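Local coordinates for protein ORF10 (Moritella marina, PDB 6RIW) that forms the ketosynthase and chain length factor portion of a polyunsaturated fatty acid synthase, where it probably supports condensation steps of acyl chain elongation, at residues Leu550-Met558 and Val578-Leu588; Gln131-Gln139 and Val948-Gln956. All coordinates share one frame; numbering follows the deposited sequence.

Interaction 1. Residues Leu550-Met558 and Val578-Leu588; sequences LIPQQLMMM and VLVAMGMELEL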
ATOM      1  N   LEU A 550       5.725 -13.810 -11.569  1.00 24.45           N
ATOM      2  CA  LEU A 550       5.135 -12.911 -10.578  1.00 19.48           C
ATOM      3  C   LEU A 550       5.068 -13.594  -9.212  1.00 18.36           C
ATOM      4  O   LEU A 550       4.867 -14.804  -9.113  1.00 21.28           O
ATOM      5  CB  LEU A 550       3.729 -12.478 -11.002  1.00 19.69           C
ATOM      6  CG  LEU A 550       3.487 -12.046 -12.449  1.00 23.92           C
ATOM      7  CD1 LEU A 550       2.068 -11.485 -12.556  1.00 24.94           C
ATOM      8  CD2 LEU A 550       4.506 -11.002 -12.891  1.00 23.00           C
ATOM      9  N   ILE A 551       5.220 -12.810  -8.144  1.00 18.27           N
ATOM     10  CA  ILE A 551       5.215 -13.404  -6.806  1.00 16.25           C
ATOM     11  C   ILE A 551       3.823 -13.959  -6.494  1.00 14.43           C
ATOM     12  O   ILE A 551       2.815 -13.488  -7.052  1.00 15.51           O
ATOM     13  CB  ILE A 551       5.673 -12.399  -5.728  1.00 16.63           C
ATOM     14  CG1 ILE A 551       4.711 -11.198  -5.619  1.00 16.86           C
ATOM     15  CG2 ILE A 551       7.115 -11.943  -5.991  1.00 16.60           C
ATOM     16  CD1 ILE A 551       4.868 -10.389  -4.282  1.00 15.53           C
ATOM     17  N   PRO A 552       3.722 -14.950  -5.609  1.00 13.90           N
ATOM     18  CA  PRO A 552       2.408 -15.562  -5.327  1.00 17.27           C
ATOM     19  C   PRO A 552       1.377 -14.605  -4.766  1.00 16.20           C
ATOM     20  O   PRO A 552       0.189 -14.818  -5.024  1.00 17.91           O
ATOM     21  CB  PRO A 552       2.754 -16.673  -4.323  1.00 16.06           C
ATOM     22  CG  PRO A 552       4.175 -17.027  -4.641  1.00 20.43           C
ATOM     23  CD  PRO A 552       4.836 -15.736  -5.044  1.00 17.35           C
ATOM     24  N   GLN A 553       1.769 -13.545  -4.036  1.00 14.97           N
ATOM     25  CA  GLN A 553       0.765 -12.585  -3.553  1.00 15.70           C
ATOM     26  C   GLN A 553      -0.101 -12.060  -4.703  1.00 18.11           C
ATOM     27  O   GLN A 553      -1.332 -11.971  -4.589  1.00 15.65           O
ATOM     28  CB  GLN A 553       1.436 -11.411  -2.819  1.00 16.93           C
ATOM     29  CG  GLN A 553       0.410 -10.424  -2.169  1.00 19.73           C
ATOM     30  CD  GLN A 553       1.029  -9.120  -1.682  1.00 18.26           C
ATOM     31  OE1 GLN A 553       1.769  -8.454  -2.412  1.00 20.54           O
ATOM     32  NE2 GLN A 553       0.703  -8.731  -0.447  1.00 21.02           N
ATOM     33  N   GLN A 554       0.526 -11.717  -5.827  1.00 13.20           N
ATOM     34  CA  GLN A 554      -0.240 -11.174  -6.945  1.00 15.62           C
ATOM     35  C   GLN A 554      -0.988 -12.270  -7.700  1.00 17.88           C
ATOM     36  O   GLN A 554      -2.146 -12.079  -8.081  1.00 17.38           O
ATOM     37  CB  GLN A 554       0.686 -10.385  -7.868  1.00 17.44           C
ATOM     38  CG  GLN A 554       1.279  -9.148  -7.153  1.00 18.28           C
ATOM     39  CD  GLN A 554       1.506  -7.944  -8.079  1.00 18.30           C
ATOM     40  OE1 GLN A 554       1.465  -8.062  -9.312  1.00 20.79           O
ATOM     41  NE2 GLN A 554       1.752  -6.771  -7.475  1.00 17.19           N
ATOM     42  N   LEU A 555      -0.370 -13.438  -7.890  1.00 14.50           N
ATOM     43  CA  LEU A 555      -1.062 -14.506  -8.616  1.00 17.55           C
ATOM     44  C   LEU A 555      -2.296 -14.986  -7.857  1.00 17.07           C
ATOM     45  O   LEU A 555      -3.348 -15.237  -8.458  1.00 17.14           O
ATOM     46  CB  LEU A 555      -0.108 -15.675  -8.856  1.00 18.03           C
ATOM     47  CG  LEU A 555       1.045 -15.321  -9.792  1.00 19.40           C
ATOM     48  CD1 LEU A 555       2.119 -16.381  -9.744  1.00 22.94           C
ATOM     49  CD2 LEU A 555       0.518 -15.146 -11.194  1.00 25.95           C
ATOM     50  N   MET A 556      -2.174 -15.146  -6.536  1.00 16.26           N
ATOM     51  CA  MET A 556      -3.314 -15.585  -5.734  1.00 15.02           C
ATOM     52  C   MET A 556      -4.464 -14.598  -5.817  1.00 18.06           C
ATOM     53  O   MET A 556      -5.624 -15.009  -5.948  1.00 17.27           O
ATOM     54  CB  MET A 556      -2.915 -15.773  -4.273  1.00 19.06           C
ATOM     55  CG  MET A 556      -1.989 -16.923  -4.034  1.00 23.62           C
ATOM     56  SD  MET A 556      -2.905 -18.427  -3.672  1.00 35.76           S
ATOM     57  CE  MET A 556      -3.592 -18.039  -2.064  1.00 20.83           C
ATOM     58  N   MET A 557      -4.165 -13.291  -5.703  1.00 17.11           N
ATOM     59  CA  MET A 557      -5.210 -12.273  -5.775  1.00 15.11           C
ATOM     60  C   MET A 557      -5.870 -12.276  -7.150  1.00 16.01           C
ATOM     61  O   MET A 557      -7.094 -12.140  -7.272  1.00 15.58           O
ATOM     62  CB  MET A 557      -4.625 -10.884  -5.475  1.00 14.51           C
ATOM     63  CG  MET A 557      -5.575  -9.719  -5.822  1.00 18.30           C
ATOM     64  SD  MET A 557      -5.332  -9.083  -7.518  1.00 24.28           S
ATOM     65  CE  MET A 557      -6.892  -8.237  -7.789  1.00 20.29           C
ATOM     66  N   MET A 558      -5.071 -12.431  -8.197  1.00 13.58           N
ATOM     67  CA  MET A 558      -5.617 -12.353  -9.548  1.00 16.39           C
ATOM     68  C   MET A 558      -6.582 -13.497  -9.811  1.00 15.71           C
ATOM     69  O   MET A 558      -7.633 -13.304 -10.435  1.00 15.11           O
ATOM     70  CB  MET A 558      -4.477 -12.368 -10.565  1.00 16.53           C
ATOM     71  CG  MET A 558      -3.716 -11.051 -10.622  1.00 20.10           C
ATOM     72  SD  MET A 558      -2.035 -11.373 -11.194  1.00 31.05           S
ATOM     73  CE  MET A 558      -2.380 -11.552 -12.936  1.00 26.34           C
ATOM     74  N   VAL A 578     -11.672  -1.879  -8.732  1.00 13.52           N
ATOM     75  CA  VAL A 578     -11.010  -3.028  -8.116  1.00 12.49           C
ATOM     76  C   VAL A 578     -10.275  -2.518  -6.880  1.00 15.05           C
ATOM     77  O   VAL A 578      -9.379  -1.671  -6.999  1.00 15.77           O
ATOM     78  CB  VAL A 578     -10.034  -3.721  -9.081  1.00 14.58           C
ATOM     79  CG1 VAL A 578      -9.395  -4.946  -8.427  1.00 13.51           C
ATOM     80  CG2 VAL A 578     -10.748  -4.171 -10.386  1.00 14.52           C
ATOM     81  N   LEU A 579     -10.677  -2.986  -5.698  1.00 11.90           N
ATOM     82  CA  LEU A 579     -10.030  -2.606  -4.452  1.00 11.11           C
ATOM     83  C   LEU A 579      -9.362  -3.844  -3.883  1.00 12.96           C
ATOM     84  O   LEU A 579     -10.011  -4.886  -3.750  1.00 15.45           O
ATOM     85  CB  LEU A 579     -11.047  -2.050  -3.442  1.00 11.66           C
ATOM     86  CG  LEU A 579     -11.989  -0.950  -3.942  1.00 14.83           C
ATOM     87  CD1 LEU A 579     -12.919  -0.569  -2.821  1.00 11.47           C
ATOM     88  CD2 LEU A 579     -11.197   0.283  -4.405  1.00 14.78           C
ATOM     89  N   VAL A 580      -8.070  -3.760  -3.574  1.00 10.88           N
ATOM     90  CA  VAL A 580      -7.371  -4.922  -3.026  1.00 10.08           C
ATOM     91  C   VAL A 580      -6.961  -4.604  -1.590  1.00 11.15           C
ATOM     92  O   VAL A 580      -6.095  -3.755  -1.355  1.00 10.61           O
ATOM     93  CB  VAL A 580      -6.156  -5.309  -3.876  1.00 13.18           C
ATOM     94  CG1 VAL A 580      -5.439  -6.513  -3.262  1.00 12.31           C
ATOM     95  CG2 VAL A 580      -6.596  -5.621  -5.321  1.00 15.87           C
ATOM     96  N   ALA A 581      -7.562  -5.308  -0.636  1.00  9.89           N
ATOM     97  CA  ALA A 581      -7.161  -5.231   0.761  1.00  9.88           C
ATOM     98  C   ALA A 581      -5.890  -6.039   0.971  1.00 12.74           C
ATOM     99  O   ALA A 581      -5.841  -7.225   0.641  1.00 11.10           O
ATOM    100  CB  ALA A 581      -8.283  -5.755   1.659  1.00 10.73           C
ATOM    101  N   MET A 582      -4.848  -5.400   1.493  1.00 12.58           N
ATOM    102  CA  MET A 582      -3.578  -6.098   1.625  1.00 12.76           C
ATOM    103  C   MET A 582      -2.693  -5.291   2.557  1.00 13.10           C
ATOM    104  O   MET A 582      -3.005  -4.152   2.911  1.00 12.82           O
ATOM    105  CB  MET A 582      -2.912  -6.296   0.254  1.00 13.82           C
ATOM    106  CG  MET A 582      -2.777  -4.984  -0.559  1.00 12.94           C
ATOM    107  SD  MET A 582      -1.375  -3.931  -0.039  1.00 19.72           S
ATOM    108  CE  MET A 582      -0.024  -4.738  -0.957  1.00 16.25           C
ATOM    109  N   GLY A 583      -1.611  -5.928   3.002  1.00 13.63           N
ATOM    110  CA  GLY A 583      -0.459  -5.245   3.542  1.00 16.79           C
ATOM    111  C   GLY A 583       0.759  -5.703   2.751  1.00 17.87           C
ATOM    112  O   GLY A 583       0.645  -6.502   1.814  1.00 16.02           O
ATOM    113  N   MET A 584       1.926  -5.189   3.127  1.00 16.93           N
ATOM    114  CA  MET A 584       3.089  -5.523   2.301  1.00 16.55           C
ATOM    115  C   MET A 584       3.394  -7.016   2.386  1.00 13.20           C
ATOM    116  O   MET A 584       3.150  -7.673   3.407  1.00 16.38           O
ATOM    117  CB  MET A 584       4.321  -4.679   2.684  1.00 18.84           C
ATOM    118  CG  MET A 584       4.948  -4.935   4.032  1.00 22.45           C
ATOM    119  SD  MET A 584       6.721  -4.401   4.079  1.00 33.79           S
ATOM    120  CE  MET A 584       7.418  -5.453   2.881  1.00 11.87           C
ATOM    121  N   GLU A 585       3.858  -7.566   1.273  1.00 14.41           N
ATOM    122  CA  GLU A 585       4.430  -8.905   1.266  1.00 13.88           C
ATOM    123  C   GLU A 585       5.746  -8.834   2.022  1.00 13.93           C
ATOM    124  O   GLU A 585       6.722  -8.271   1.520  1.00 12.57           O
ATOM    125  CB  GLU A 585       4.644  -9.371  -0.171  1.00 15.26           C
ATOM    126  CG  GLU A 585       5.339 -10.734  -0.297  1.00 16.11           C
ATOM    127  CD  GLU A 585       4.678 -11.804   0.568  1.00 24.51           C
ATOM    128  OE1 GLU A 585       3.652 -12.384   0.122  1.00 19.16           O
ATOM    129  OE2 GLU A 585       5.193 -12.077   1.687  1.00 21.21           O
ATOM    130  N   LEU A 586       5.760  -9.355   3.244  1.00 12.57           N
ATOM    131  CA  LEU A 586       6.972  -9.298   4.051  1.00 13.09           C
ATOM    132  C   LEU A 586       8.127 -10.072   3.424  1.00 14.17           C
ATOM    133  O   LEU A 586       9.293  -9.772   3.734  1.00 12.95           O
ATOM    134  CB  LEU A 586       6.656  -9.824   5.443  1.00 11.40           C
ATOM    135  CG  LEU A 586       5.616  -8.994   6.238  1.00 12.26           C
ATOM    136  CD1 LEU A 586       5.251  -9.737   7.536  1.00 13.36           C
ATOM    137  CD2 LEU A 586       6.144  -7.593   6.556  1.00 13.58           C
ATOM    138  N   GLU A 587       7.842 -11.062   2.549  1.00 13.98           N
ATOM    139  CA  GLU A 587       8.925 -11.764   1.857  1.00 12.98           C
ATOM    140  C   GLU A 587       9.702 -10.858   0.908  1.00 14.12           C
ATOM    141  O   GLU A 587      10.783 -11.254   0.438  1.00 11.98           O
ATOM    142  CB  GLU A 587       8.394 -12.994   1.091  1.00 13.88           C
ATOM    143  CG  GLU A 587       7.856 -14.076   2.029  1.00 17.28           C
ATOM    144  CD  GLU A 587       7.465 -15.362   1.291  1.00 25.19           C
ATOM    145  OE1 GLU A 587       7.354 -15.349   0.042  1.00 25.54           O
ATOM    146  OE2 GLU A 587       7.260 -16.385   1.969  1.00 22.01           O
ATOM    147  N   LEU A 588       9.215  -9.644   0.642  1.00 12.92           N
ATOM    148  CA  LEU A 588       9.996  -8.715  -0.167  1.00 10.99           C
ATOM    149  C   LEU A 588      11.348  -8.356   0.453  1.00 12.67           C
ATOM    150  O   LEU A 588      12.242  -7.884  -0.272  1.00 11.10           O
ATOM    151  CB  LEU A 588       9.191  -7.429  -0.416  1.00 12.56           C
ATOM    152  CG  LEU A 588       7.958  -7.552  -1.335  1.00 14.98           C
ATOM    153  CD1 LEU A 588       7.300  -6.183  -1.471  1.00 17.08           C
ATOM    154  CD2 LEU A 588       8.346  -8.110  -2.685  1.00 17.55           C
TER
HETATM  155  O   HOH W   1       4.080 -13.526  -2.380  1.00 17.44           O
HETATM  156  O   HOH W   2       3.349  -6.298  -1.234  1.00 21.37           O
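With CG of Gln553 trans to its backbone N (chi1 -175°) and the chain extended beyond, the amide reaches from the first turn of the helix to the loop at Gly583; Glu585 also starts trans, then bends at chi2, sending its carboxylate back past Gln553. The two side chains run by each other in opposite directions, with amide and carboxylate planes 50° apart. NE2 of Gln553 donates to Gly583 O at 3.2 Å. That oxygen lies close to the amide plane, but the angle at the hydrogen is 136°, a distinctly bent bond. OE1 of Gln553 packs against CB of Glu585 at 3.8 Å and also accepts from a water 2.9 Å away, which in turn accepts from Glu585 N. A second water accepts from Gln553 N and donates to Glu585 OE1, so two water bridges join the same pair of residues through both backbone and side chain. The other carboxylate oxygen, Glu585 OE2, uses its anti lone pair to take Glu587 N at 3.0 Å, tying the acid to the 3-10 turn that follows. Because the carboxylate lies by the first turn of helix 552-567, reached through water from Gln553 N, the helix N terminus would probably favour its negative charge.

Apolar packing extends the contact on both sides. CD1 of Ile551 rests on CG of Glu585 at 4.0 Å, and Met557, bent at chi2, lays its CE against Val580 CG2 at 3.6 Å, with Val578 CG1 slightly farther off. These valines project toward helix 552-567 from strand 576-581, which is hydrogen-bonded between strands 659-663 and 687-694. Helix 642-653 adds Ile649 against Met557, whereas Leu579 and Ala581 meet helix 668-682, a helix-strand-helix layering consistent with the thiolase fold of the chain length factor.

Interaction 2. Residues Gln131-Gln139 and Val948-Gln956; sequences QLFMPLYHQ and VMMDNLKPQ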
ATOM      1  N   GLN A 131      15.438  -4.182   9.365  1.00 12.53           N
ATOM      2  CA  GLN A 131      16.130  -4.626  10.571  1.00 13.60           C
ATOM      3  C   GLN A 131      15.418  -5.795  11.235  1.00 12.52           C
ATOM      4  O   GLN A 131      16.054  -6.586  11.944  1.00 14.17           O
ATOM      5  CB  GLN A 131      16.256  -3.474  11.582  1.00 14.90           C
ATOM      6  CG  GLN A 131      17.110  -2.298  11.136  1.00 13.78           C
ATOM      7  CD  GLN A 131      18.583  -2.481  11.496  1.00 16.02           C
ATOM      8  OE1 GLN A 131      18.974  -3.506  12.060  1.00 18.21           O
ATOM      9  NE2 GLN A 131      19.408  -1.484  11.157  1.00 18.51           N
ATOM     10  N   LEU A 132      14.116  -5.930  11.013  1.00  9.37           N
ATOM     11  CA  LEU A 132      13.333  -6.974  11.660  1.00 11.24           C
ATOM     12  C   LEU A 132      13.409  -8.319  10.952  1.00 12.01           C
ATOM     13  O   LEU A 132      13.033  -9.322  11.559  1.00 12.57           O
ATOM     14  CB  LEU A 132      11.858  -6.542  11.762  1.00 12.36           C
ATOM     15  CG  LEU A 132      11.598  -5.310  12.646  1.00 13.75           C
ATOM     16  CD1 LEU A 132      10.212  -4.715  12.384  1.00 13.53           C
ATOM     17  CD2 LEU A 132      11.727  -5.661  14.102  1.00 13.98           C
ATOM     18  N   PHE A 133      13.885  -8.378   9.704  1.00 12.08           N
ATOM     19  CA  PHE A 133      13.797  -9.622   8.941  1.00 11.12           C
ATOM     20  C   PHE A 133      15.134 -10.107   8.394  1.00 10.08           C
ATOM     21  O   PHE A 133      15.330 -11.313   8.257  1.00 11.95           O
ATOM     22  CB  PHE A 133      12.788  -9.457   7.805  1.00 10.57           C
ATOM     23  CG  PHE A 133      11.431  -9.078   8.309  1.00  8.65           C
ATOM     24  CD1 PHE A 133      10.715  -9.976   9.109  1.00 11.06           C
ATOM     25  CD2 PHE A 133      10.901  -7.815   8.059  1.00 10.48           C
ATOM     26  CE1 PHE A 133       9.471  -9.611   9.625  1.00 12.32           C
ATOM     27  CE2 PHE A 133       9.661  -7.446   8.546  1.00 11.67           C
ATOM     28  CZ  PHE A 133       8.937  -8.329   9.339  1.00 12.44           C
ATOM     29  N   MET A 134      16.050  -9.198   8.072  1.00 11.55           N
ATOM     30  CA  MET A 134      17.340  -9.628   7.527  1.00 11.57           C
ATOM     31  C   MET A 134      18.032 -10.707   8.359  1.00 12.92           C
ATOM     32  O   MET A 134      18.642 -11.611   7.760  1.00 14.23           O
ATOM     33  CB  MET A 134      18.286  -8.422   7.385  1.00 13.24           C
ATOM     34  CG  MET A 134      17.975  -7.440   6.289  1.00 14.64           C
ATOM     35  SD  MET A 134      17.468  -8.145   4.695  1.00 18.17           S
ATOM     36  CE  MET A 134      16.490  -6.774   4.065  1.00 15.95           C
ATOM     37  N   PRO A 135      18.021 -10.670   9.694  1.00 14.05           N
ATOM     38  CA  PRO A 135      18.756 -11.703  10.438  1.00 15.18           C
ATOM     39  C   PRO A 135      18.225 -13.107  10.208  1.00 15.58           C
ATOM     40  O   PRO A 135      18.985 -14.058  10.381  1.00 13.92           O
ATOM     41  CB  PRO A 135      18.587 -11.276  11.902  1.00 15.14           C
ATOM     42  CG  PRO A 135      18.338  -9.825  11.849  1.00 16.28           C
ATOM     43  CD  PRO A 135      17.482  -9.640  10.608  1.00 15.93           C
ATOM     44  N   LEU A 136      16.949 -13.269   9.833  1.00 11.53           N
ATOM     45  CA  LEU A 136      16.451 -14.597   9.465  1.00 10.95           C
ATOM     46  C   LEU A 136      17.299 -15.197   8.347  1.00 12.04           C
ATOM     47  O   LEU A 136      17.853 -16.290   8.489  1.00 14.24           O
ATOM     48  CB  LEU A 136      14.997 -14.519   9.000  1.00 12.09           C
ATOM     49  CG  LEU A 136      13.936 -14.076  10.012  1.00 13.15           C
ATOM     50  CD1 LEU A 136      12.628 -13.686   9.286  1.00 12.22           C
ATOM     51  CD2 LEU A 136      13.714 -15.217  10.992  1.00 13.54           C
ATOM     52  N   TYR A 137      17.386 -14.498   7.214  1.00 12.92           N
ATOM     53  CA  TYR A 137      18.089 -15.062   6.060  1.00 11.46           C
ATOM     54  C   TYR A 137      19.579 -15.157   6.327  1.00 11.68           C
ATOM     55  O   TYR A 137      20.235 -16.114   5.888  1.00 13.35           O
ATOM     56  CB  TYR A 137      17.859 -14.219   4.810  1.00 10.89           C
ATOM     57  CG  TYR A 137      16.513 -13.544   4.777  1.00 14.73           C
ATOM     58  CD1 TYR A 137      15.347 -14.306   4.904  1.00 10.70           C
ATOM     59  CD2 TYR A 137      16.409 -12.150   4.613  1.00 12.62           C
ATOM     60  CE1 TYR A 137      14.101 -13.702   4.903  1.00 13.71           C
ATOM     61  CE2 TYR A 137      15.173 -11.528   4.593  1.00 13.87           C
ATOM     62  CZ  TYR A 137      14.022 -12.313   4.723  1.00 15.21           C
ATOM     63  OH  TYR A 137      12.785 -11.713   4.722  1.00 14.22           O
ATOM     64  N   HIS A 138      20.138 -14.159   7.006  1.00 10.14           N
ATOM     65  CA  HIS A 138      21.594 -14.075   7.092  1.00 11.30           C
ATOM     66  C   HIS A 138      22.158 -15.001   8.158  1.00 12.49           C
ATOM     67  O   HIS A 138      23.286 -15.485   8.008  1.00 11.35           O
ATOM     68  CB  HIS A 138      22.008 -12.604   7.292  1.00 11.13           C
ATOM     69  CG  HIS A 138      21.687 -11.752   6.099  1.00 14.04           C
ATOM     70  ND1 HIS A 138      21.454 -10.392   6.176  1.00 13.66           N
ATOM     71  CD2 HIS A 138      21.534 -12.087   4.793  1.00 11.96           C
ATOM     72  CE1 HIS A 138      21.195  -9.927   4.962  1.00 15.76           C
ATOM     73  NE2 HIS A 138      21.235 -10.938   4.108  1.00 14.73           N
ATOM     74  N   GLN A 139      21.379 -15.344   9.187  1.00 12.71           N
ATOM     75  CA  GLN A 139      21.831 -16.410  10.075  1.00 13.12           C
ATOM     76  C   GLN A 139      21.937 -17.722   9.315  1.00 14.25           C
ATOM     77  O   GLN A 139      22.884 -18.496   9.517  1.00 14.14           O
ATOM     78  CB  GLN A 139      20.886 -16.574  11.275  1.00 15.03           C
ATOM     79  CG  GLN A 139      21.378 -17.652  12.296  1.00 15.59           C
ATOM     80  CD  GLN A 139      22.617 -17.204  13.072  1.00 19.23           C
ATOM     81  OE1 GLN A 139      23.499 -18.012  13.409  1.00 24.87           O
ATOM     82  NE2 GLN A 139      22.693 -15.911  13.349  1.00 20.09           N
ATOM     83  N   VAL A 948      26.272 -11.135  12.454  1.00 19.54           N
ATOM     84  CA  VAL A 948      24.809 -11.043  12.322  1.00 17.06           C
ATOM     85  C   VAL A 948      24.167 -11.049  13.700  1.00 17.61           C
ATOM     86  O   VAL A 948      24.448 -11.921  14.528  1.00 18.63           O
ATOM     87  CB  VAL A 948      24.263 -12.195  11.465  1.00 17.98           C
ATOM     88  CG1 VAL A 948      22.703 -12.134  11.417  1.00 15.80           C
ATOM     89  CG2 VAL A 948      24.816 -12.119  10.041  1.00 15.98           C
ATOM     90  N   MET A 949      23.304 -10.068  13.960  1.00 16.41           N
ATOM     91  CA  MET A 949      22.672  -9.928  15.266  1.00 18.31           C
ATOM     92  C   MET A 949      21.226 -10.409  15.204  1.00 16.01           C
ATOM     93  O   MET A 949      20.476 -10.011  14.310  1.00 17.00           O
ATOM     94  CB  MET A 949      22.707  -8.480  15.753  1.00 19.20           C
ATOM     95  CG  MET A 949      24.114  -7.878  15.789  1.00 26.02           C
ATOM     96  SD  MET A 949      25.168  -8.743  16.975  1.00 32.62           S
ATOM     97  CE  MET A 949      24.349  -8.231  18.493  1.00 34.30           C
ATOM     98  N   MET A 950      20.825 -11.210  16.189  1.00 16.80           N
ATOM     99  CA  MET A 950      19.501 -11.824  16.194  1.00 15.84           C
ATOM    100  C   MET A 950      18.524 -11.163  17.155  1.00 15.13           C
ATOM    101  O   MET A 950      17.377 -11.612  17.235  1.00 14.60           O
ATOM    102  CB  MET A 950      19.628 -13.305  16.558  1.00 20.35           C
ATOM    103  CG  MET A 950      20.616 -14.066  15.696  1.00 20.34           C
ATOM    104  SD  MET A 950      19.990 -14.197  14.025  1.00 21.44           S
ATOM    105  CE  MET A 950      18.970 -15.657  14.272  1.00 19.93           C
ATOM    106  N   ASP A 951      18.948 -10.111  17.871  1.00 13.64           N
ATOM    107  CA  ASP A 951      18.151  -9.529  18.959  1.00 17.61           C
ATOM    108  C   ASP A 951      16.752  -9.122  18.508  1.00 16.45           C
ATOM    109  O   ASP A 951      15.792  -9.244  19.278  1.00 16.25           O
ATOM    110  CB  ASP A 951      18.844  -8.286  19.542  1.00 24.77           C
ATOM    111  CG  ASP A 951      20.307  -8.510  19.855  1.00 37.92           C
ATOM    112  OD1 ASP A 951      21.115  -8.573  18.899  1.00 36.67           O
ATOM    113  OD2 ASP A 951      20.644  -8.609  21.062  1.00 42.19           O
ATOM    114  N   ASN A 952      16.620  -8.579  17.292  1.00 15.69           N
ATOM    115  CA  ASN A 952      15.321  -8.076  16.854  1.00 14.27           C
ATOM    116  C   ASN A 952      14.303  -9.184  16.593  1.00 15.47           C
ATOM    117  O   ASN A 952      13.107  -8.885  16.481  1.00 15.32           O
ATOM    118  CB  ASN A 952      15.491  -7.240  15.583  1.00 12.01           C
ATOM    119  CG  ASN A 952      15.926  -5.824  15.881  1.00 15.90           C
ATOM    120  OD1 ASN A 952      15.571  -5.266  16.911  1.00 18.28           O
ATOM    121  ND2 ASN A 952      16.695  -5.237  14.981  1.00 15.83           N
ATOM    122  N   LEU A 953      14.745 -10.439  16.488  1.00 14.21           N
ATOM    123  CA  LEU A 953      13.833 -11.555  16.262  1.00 14.13           C
ATOM    124  C   LEU A 953      13.152 -12.034  17.539  1.00 14.27           C
ATOM    125  O   LEU A 953      12.085 -12.654  17.465  1.00 15.08           O
ATOM    126  CB  LEU A 953      14.593 -12.728  15.637  1.00 13.92           C
ATOM    127  CG  LEU A 953      15.300 -12.504  14.309  1.00 16.63           C
ATOM    128  CD1 LEU A 953      15.979 -13.816  13.821  1.00 14.91           C
ATOM    129  CD2 LEU A 953      14.326 -11.974  13.273  1.00 17.45           C
ATOM    130  N   LYS A 954      13.756 -11.803  18.698  1.00 13.87           N
ATOM    131  CA  LYS A 954      13.154 -12.262  19.936  1.00 15.86           C
ATOM    132  C   LYS A 954      11.775 -11.624  20.104  1.00 13.49           C
ATOM    133  O   LYS A 954      11.650 -10.394  19.967  1.00 14.01           O
ATOM    134  CB  LYS A 954      14.058 -11.885  21.105  1.00 17.33           C
ATOM    135  CG  LYS A 954      13.453 -12.181  22.466  1.00 24.80           C
ATOM    136  CD  LYS A 954      14.414 -11.727  23.578  1.00 30.43           C
ATOM    137  CE  LYS A 954      14.094 -12.389  24.915  1.00 30.37           C
ATOM    138  NZ  LYS A 954      13.139 -11.575  25.702  1.00 34.22           N
ATOM    139  N   PRO A 955      10.727 -12.406  20.391  1.00 13.99           N
ATOM    140  CA  PRO A 955       9.389 -11.824  20.610  1.00 14.02           C
ATOM    141  C   PRO A 955       9.403 -10.641  21.573  1.00 14.97           C
ATOM    142  O   PRO A 955       9.837 -10.760  22.729  1.00 13.33           O
ATOM    143  CB  PRO A 955       8.578 -13.004  21.161  1.00 15.52           C
ATOM    144  CG  PRO A 955       9.243 -14.236  20.540  1.00 16.80           C
ATOM    145  CD  PRO A 955      10.723 -13.883  20.461  1.00 18.01           C
ATOM    146  N   GLN A 956       8.947  -9.482  21.088  1.00 14.07           N
ATOM    147  CA  GLN A 956       9.158  -8.216  21.791  1.00 14.10           C
ATOM    148  C   GLN A 956       8.155  -7.944  22.908  1.00 12.84           C
ATOM    149  O   GLN A 956       8.384  -7.022  23.699  1.00 15.27           O
ATOM    150  CB  GLN A 956       9.142  -7.051  20.790  1.00 16.95           C
ATOM    151  CG  GLN A 956      10.376  -7.067  19.905  1.00 16.50           C
ATOM    152  CD  GLN A 956      10.392  -5.941  18.880  1.00 15.19           C
ATOM    153  OE1 GLN A 956       9.665  -4.962  18.998  1.00 16.78           O
ATOM    154  NE2 GLN A 956      11.253  -6.074  17.877  1.00 14.28           N
TER
HETATM  155  O   HOH W   3      18.702  -6.079  12.382  1.00 18.44           O
HETATM  156  O   HOH W   4      11.646  -9.319  14.202  1.00 14.61           O
HETATM  157  O   HOH W   5      25.070 -14.632  14.498  1.00 30.67           O
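Pro135 and Gln139, one turn apart on helix 129-148, meet Val948 and Met950 of segment 948-956. The proline ring sets CG 3.3 Å from Met949 O, while its CB lies 3.9 Å from Met950 SD. Gln139 crosses Met950 at about a right angle: its CB and CG touch the thioether's SD and CE, and the bend at chi2 (71°) brings NE2 to 3.3 Å from Met950 SD. Val948 packs CG2 on His138 CB at 4.0 Å. Farther back along the helix, Leu953 fits CD1 against Leu136 CD2 at 3.9 Å and sets CD2 close to Leu132 O.

Water reinforces this shell. One molecule accepts from Gln139 NE2 at 2.9 Å and donates to Val948 O; another donates to both Leu132 O and Asn952 O. Replacing Gln139 by alanine removes the amide, and is likely to leave Met950 freer to turn and the water at Val948 O without this donor.

Outside the shell, Gln139 OE1 is held by Asn143 ND2 on the same helix. Asn952 gives Gln131 O only a weak bond (ND2 to O 3.4 Å); its firmer partners are Lys162 O and Thr164 N, and Gln131 is itself held by Ala160 and Lys162. Helix 513-519 touches Gln139 and Met950. The contact across the segments is therefore mainly shape and apolar or thioether packing, with the weak Asn952 bond and the water bridges as its polar part.

Overall arrangement
From the N terminus, the chain first reaches helix 129-148 in the ketosynthase half, whose partner in interaction 2 arrives only after 808 intervening residues, in the loop beyond helix 929-934. That long closure encloses the whole of interaction 1, a local return of 19 residues in the chain length factor half that sets helix 552-567 on strand 576-581. The loops therefore nest and do not cross. The centres of the two contacts lie about 24 Å apart, yet they adjoin: Leu586 CD2 packs on Phe133 CZ at 4.0 Å, across the junction of the halves. Interaction 1 is a buried helix-on-strand contact within one half; interaction 2 lays segment 948-956 on a ketosynthase helix at the junction, where helices of the other half also touch it.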